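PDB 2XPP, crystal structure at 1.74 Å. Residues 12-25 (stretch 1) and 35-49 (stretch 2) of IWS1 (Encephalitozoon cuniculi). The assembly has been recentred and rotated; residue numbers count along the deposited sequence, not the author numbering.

Stretch 1, residues 12-25: SLKKRMQDILKKDN
Stretch 2, residues 35-49: TGKIENVEEISDILM

The carboxylate of Asp24, near the end of stretch 1, receives the first turn of the other helix. Asp24 OD1 accepts from Gly36 N at 2.8 Å and Asp24 OD2 from Lys37 N at 2.9 Å, so the free amides of that N-terminus are met by a side chain from across the contact, while Thr35, at the N-cap position, makes no capping bond of its own. Lys37 (chi1 m, chi2 t, chi3 m, chi4 m) curls back to place NZ 2.7 Å from Asp24 OD2, a salt bridge; a water links Lys37 NZ to Asn25 OD1, 2.8 Å from each.

Both stretches are helical (12-25, and 36 to about 48) and run nearly antiparallel, at 158°, with axes 9.4 Å apart at closest approach. The second helix is kinked: the N atoms of Glu42 and Glu43 lack bonds to the preceding turn, and Asn40 has phi/psi -119/-12.

The CA atoms of Ile20 and Gly36 lie 5.5 Å apart, those of Leu13 and Ile44 7.8 Å. Glycine suits the narrow end: an ideal CB would lie 2.9 Å from Asp24 OD1, a clash. Ile20 (m, t) fits among Gly36, Lys37, Asn40 and Ile44, its CG2 3.4 Å from Gly36 C. Reciprocally, Ile44 (m, t) sits among Leu13, Arg16, Met17 and Ile20, with Ile20 CD1 to Ile44 CD1 at 3.6 Å. Leu13 (t, p) extends the apolar packing, its CD2 3.3 Å from Ile47 CG2 and 3.7 Å from Leu48 CD2; flexible Met17 (m, t, p) brings SD 3.8 Å from Ile44 CG2.

Extended Arg16 (t, t, t) covers Ile44 CD1 with one guanidinium face and bonds through its edge: NH1 to Glu43 OE2 (2.9 Å), NH2 to Glu43 OE1 (3.0 Å) and to Asn40 OD1 (2.9 Å). Asn40 ND2 donates to Gly36 O at 2.8 Å, so both ends of its amide are used.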

# COMPACT_ATOMS: atom_id res chain seq x y z
N SER A 12 -11.48 9.43 10.17
CA SER A 12 -11.87 8.27 11.01
C SER A 12 -11.37 6.90 10.48
O SER A 12 -10.82 6.09 11.24
CB SER A 12 -13.40 8.27 11.22
OG SER A 12 -13.84 7.05 11.81
N LEU A 13 -11.56 6.66 9.19
CA LEU A 13 -11.07 5.43 8.56
C LEU A 13 -9.55 5.34 8.65
O LEU A 13 -9.04 4.28 9.00
CB LEU A 13 -11.57 5.32 7.12
CG LEU A 13 -11.32 3.96 6.47
CD1 LEU A 13 -12.00 2.86 7.27
CD2 LEU A 13 -11.81 3.95 5.01
N LYS A 14 -8.86 6.46 8.39
CA LYS A 14 -7.40 6.54 8.50
C LYS A 14 -6.97 6.13 9.91
O LYS A 14 -6.10 5.26 10.07
CB LYS A 14 -6.94 7.96 8.18
CG LYS A 14 -5.38 8.10 8.12
CD LYS A 14 -4.95 9.55 7.88
CE LYS A 14 -3.42 9.68 7.92
NZ LYS A 14 -2.88 9.28 6.58
N LYS A 15 -7.60 6.70 10.94
CA LYS A 15 -7.25 6.38 12.32
C LYS A 15 -7.53 4.91 12.65
O LYS A 15 -6.74 4.25 13.37
CB LYS A 15 -8.00 7.32 13.28
CG LYS A 15 -7.76 7.00 14.78
CD LYS A 15 -8.57 7.92 15.69
CE LYS A 15 -7.99 7.98 17.11
NZ LYS A 15 -7.36 6.69 17.52
N ARG A 16 -8.63 4.39 12.11
CA ARG A 16 -8.95 2.99 12.33
C ARG A 16 -7.86 2.07 11.77
O ARG A 16 -7.42 1.11 12.45
CB ARG A 16 -10.28 2.64 11.71
CG ARG A 16 -10.76 1.25 12.05
CD ARG A 16 -12.16 1.03 11.49
NE ARG A 16 -12.50 -0.38 11.60
CZ ARG A 16 -13.52 -0.96 10.98
NH1 ARG A 16 -14.34 -0.24 10.19
NH2 ARG A 16 -13.72 -2.26 11.16
N MET A 17 -7.39 2.38 10.56
CA MET A 17 -6.36 1.58 9.90
C MET A 17 -5.06 1.69 10.66
O MET A 17 -4.38 0.66 10.84
CB MET A 17 -6.15 2.02 8.47
CG MET A 17 -7.26 1.51 7.58
SD MET A 17 -6.91 1.84 5.82
CE MET A 17 -5.88 0.39 5.46
N GLN A 18 -4.75 2.90 11.15
CA GLN A 18 -3.54 3.11 11.96
C GLN A 18 -3.58 2.29 13.24
O GLN A 18 -2.57 1.69 13.62
CB GLN A 18 -3.40 4.59 12.36
CG GLN A 18 -2.94 5.50 11.22
CD GLN A 18 -2.95 6.97 11.63
OE1 GLN A 18 -3.41 7.32 12.73
NE2 GLN A 18 -2.44 7.83 10.75
N ASP A 19 -4.72 2.32 13.91
CA ASP A 19 -4.83 1.64 15.20
C ASP A 19 -4.67 0.13 15.02
O ASP A 19 -3.98 -0.54 15.84
CB ASP A 19 -6.15 2.01 15.89
CG ASP A 19 -6.16 3.46 16.40
OD1 ASP A 19 -5.08 4.09 16.44
OD2 ASP A 19 -7.27 3.95 16.73
N ILE A 20 -5.28 -0.40 13.97
CA ILE A 20 -5.20 -1.86 13.72
C ILE A 20 -3.76 -2.25 13.41
O ILE A 20 -3.24 -3.28 13.91
CB ILE A 20 -6.14 -2.27 12.58
CG1 ILE A 20 -7.59 -2.14 13.03
CG2 ILE A 20 -5.78 -3.70 12.07
CD1 ILE A 20 -8.60 -2.11 11.84
N LEU A 21 -3.09 -1.45 12.59
CA LEU A 21 -1.70 -1.75 12.22
C LEU A 21 -0.84 -1.74 13.48
O LEU A 21 -0.05 -2.68 13.67
CB LEU A 21 -1.19 -0.77 11.14
CG LEU A 21 0.27 -0.91 10.73
CD1 LEU A 21 0.51 -2.28 10.09
CD2 LEU A 21 0.53 0.17 9.75
N LYS A 22 -0.94 -0.67 14.30
CA LYS A 22 -0.09 -0.55 15.50
C LYS A 22 -0.28 -1.73 16.44
O LYS A 22 0.71 -2.24 17.00
CB LYS A 22 -0.39 0.78 16.24
CG LYS A 22 0.15 1.95 15.40
CD LYS A 22 -0.18 3.34 16.00
CE LYS A 22 0.29 4.47 15.06
NZ LYS A 22 0.31 5.80 15.79
N LYS A 23 -1.54 -2.15 16.60
CA LYS A 23 -1.89 -3.26 17.54
C LYS A 23 -1.35 -4.58 17.03
O LYS A 23 -0.84 -5.38 17.83
CB LYS A 23 -3.39 -3.36 17.75
CG LYS A 23 -3.87 -4.17 19.01
CD LYS A 23 -5.27 -3.67 19.42
CE LYS A 23 -5.26 -2.11 19.64
NZ LYS A 23 -6.45 -1.26 19.16
N ASP A 24 -1.41 -4.78 15.70
CA ASP A 24 -0.96 -6.06 15.13
C ASP A 24 0.55 -6.08 15.24
O ASP A 24 1.14 -7.10 15.63
CB ASP A 24 -1.39 -6.20 13.65
CG ASP A 24 -2.70 -6.94 13.48
OD1 ASP A 24 -3.38 -7.28 14.49
OD2 ASP A 24 -3.02 -7.20 12.28
N ASN A 25 1.18 -4.93 14.96
CA ASN A 25 2.63 -4.91 15.06
C ASN A 25 3.16 -5.13 16.48
O ASN A 25 4.13 -5.86 16.68
CB ASN A 25 3.23 -3.68 14.35
CG ASN A 25 3.22 -3.84 12.83
OD1 ASN A 25 2.95 -4.90 12.29
ND2 ASN A 25 3.52 -2.76 12.13
N THR A 35 -4.23 -10.54 14.62
CA THR A 35 -5.33 -10.86 13.70
C THR A 35 -6.21 -9.64 13.33
O THR A 35 -7.25 -9.81 12.68
CB THR A 35 -6.25 -11.94 14.31
OG1 THR A 35 -6.83 -11.46 15.53
CG2 THR A 35 -5.45 -13.23 14.65
N GLY A 36 -5.80 -8.43 13.73
CA GLY A 36 -6.61 -7.22 13.46
C GLY A 36 -6.79 -6.93 11.98
O GLY A 36 -7.93 -6.62 11.52
N LYS A 37 -5.71 -7.06 11.21
CA LYS A 37 -5.82 -6.79 9.77
C LYS A 37 -6.72 -7.78 9.11
O LYS A 37 -7.63 -7.43 8.32
CB LYS A 37 -4.44 -6.82 9.08
CG LYS A 37 -3.56 -5.64 9.47
CD LYS A 37 -2.19 -5.66 8.72
CE LYS A 37 -1.43 -6.96 8.95
NZ LYS A 37 -1.13 -7.16 10.39
N ILE A 38 -6.50 -9.05 9.42
CA ILE A 38 -7.32 -10.06 8.74
C ILE A 38 -8.80 -9.98 9.12
O ILE A 38 -9.66 -10.25 8.27
CB ILE A 38 -6.68 -11.47 8.91
CG1 ILE A 38 -7.33 -12.49 7.97
CG2 ILE A 38 -6.76 -11.97 10.32
CD1 ILE A 38 -6.94 -12.29 6.52
N GLU A 39 -9.10 -9.62 10.37
CA GLU A 39 -10.48 -9.58 10.85
C GLU A 39 -11.24 -8.36 10.28
O GLU A 39 -12.48 -8.32 10.29
CB GLU A 39 -10.55 -9.61 12.39
CG GLU A 39 -10.13 -10.98 12.95
CD GLU A 39 -9.87 -11.00 14.47
OE1 GLU A 39 -9.89 -9.92 15.10
OE2 GLU A 39 -9.64 -12.11 15.04
N ASN A 40 -10.49 -7.38 9.79
CA ASN A 40 -11.10 -6.11 9.38
C ASN A 40 -10.92 -5.78 7.90
O ASN A 40 -11.53 -4.83 7.41
CB ASN A 40 -10.52 -4.96 10.22
CG ASN A 40 -11.03 -4.99 11.64
OD1 ASN A 40 -12.15 -4.54 11.91
ND2 ASN A 40 -10.26 -5.56 12.55
N VAL A 41 -10.06 -6.52 7.21
CA VAL A 41 -9.69 -6.15 5.85
C VAL A 41 -10.90 -6.10 4.90
O VAL A 41 -10.94 -5.21 4.02
CB VAL A 41 -8.54 -7.01 5.23
CG1 VAL A 41 -8.91 -8.48 5.02
CG2 VAL A 41 -8.04 -6.38 3.93
N GLU A 42 -11.83 -7.04 5.03
CA GLU A 42 -12.98 -7.08 4.08
C GLU A 42 -13.84 -5.84 4.24
O GLU A 42 -14.15 -5.15 3.25
CB GLU A 42 -13.78 -8.36 4.24
CG GLU A 42 -13.08 -9.56 3.59
CD GLU A 42 -13.90 -10.89 3.62
OE1 GLU A 42 -14.93 -11.00 4.34
OE2 GLU A 42 -13.49 -11.85 2.90
N GLU A 43 -14.14 -5.50 5.48
CA GLU A 43 -14.92 -4.30 5.77
C GLU A 43 -14.23 -3.02 5.36
O GLU A 43 -14.83 -2.17 4.67
CB GLU A 43 -15.25 -4.19 7.25
CG GLU A 43 -16.18 -3.03 7.55
CD GLU A 43 -16.33 -2.72 9.03
OE1 GLU A 43 -16.07 -3.61 9.88
OE2 GLU A 43 -16.72 -1.57 9.33
N ILE A 44 -12.98 -2.86 5.79
CA ILE A 44 -12.23 -1.65 5.48
C ILE A 44 -12.01 -1.51 3.97
O ILE A 44 -12.11 -0.40 3.42
CB ILE A 44 -10.93 -1.58 6.30
CG1 ILE A 44 -11.29 -1.30 7.78
CG2 ILE A 44 -9.95 -0.48 5.73
CD1 ILE A 44 -10.14 -1.34 8.72
N SER A 45 -11.68 -2.61 3.30
CA SER A 45 -11.44 -2.55 1.86
C SER A 45 -12.71 -2.13 1.08
O SER A 45 -12.63 -1.38 0.10
CB SER A 45 -10.85 -3.87 1.35
OG SER A 45 -11.79 -4.94 1.40
N ASP A 46 -13.86 -2.59 1.52
CA ASP A 46 -15.13 -2.15 0.94
C ASP A 46 -15.29 -0.64 1.05
O ASP A 46 -15.69 0.00 0.08
CB ASP A 46 -16.31 -2.88 1.58
CG ASP A 46 -16.47 -4.30 1.04
OD1 ASP A 46 -15.63 -4.77 0.24
OD2 ASP A 46 -17.45 -4.96 1.45
N ILE A 47 -14.98 -0.07 2.21
CA ILE A 47 -15.03 1.39 2.36
C ILE A 47 -13.99 2.11 1.50
O ILE A 47 -14.30 3.15 0.89
CB ILE A 47 -14.88 1.81 3.84
CG1 ILE A 47 -15.98 1.15 4.67
CG2 ILE A 47 -14.84 3.34 3.97
CD1 ILE A 47 -15.72 1.22 6.17
N LEU A 48 -12.78 1.58 1.45
CA LEU A 48 -11.71 2.18 0.66
C LEU A 48 -12.06 2.22 -0.81
O LEU A 48 -11.44 2.99 -1.57
CB LEU A 48 -10.42 1.41 0.85
CG LEU A 48 -9.74 1.51 2.21
CD1 LEU A 48 -8.58 0.54 2.19
CD2 LEU A 48 -9.25 2.95 2.49
N MET A 49 -13.02 1.39 -1.21
CA MET A 49 -13.47 1.35 -2.63
C MET A 49 -14.50 2.44 -3.00
O MET A 49 -14.88 2.56 -4.16
CB MET A 49 -14.11 -0.02 -2.99
CG MET A 49 -13.22 -1.24 -2.77
SD MET A 49 -12.19 -1.49 -4.19
CE MET A 49 -11.68 -3.15 -3.93
O HOH W 1 -4.06 -9.96 10.60
O HOH W 2 1.13 -5.53 10.30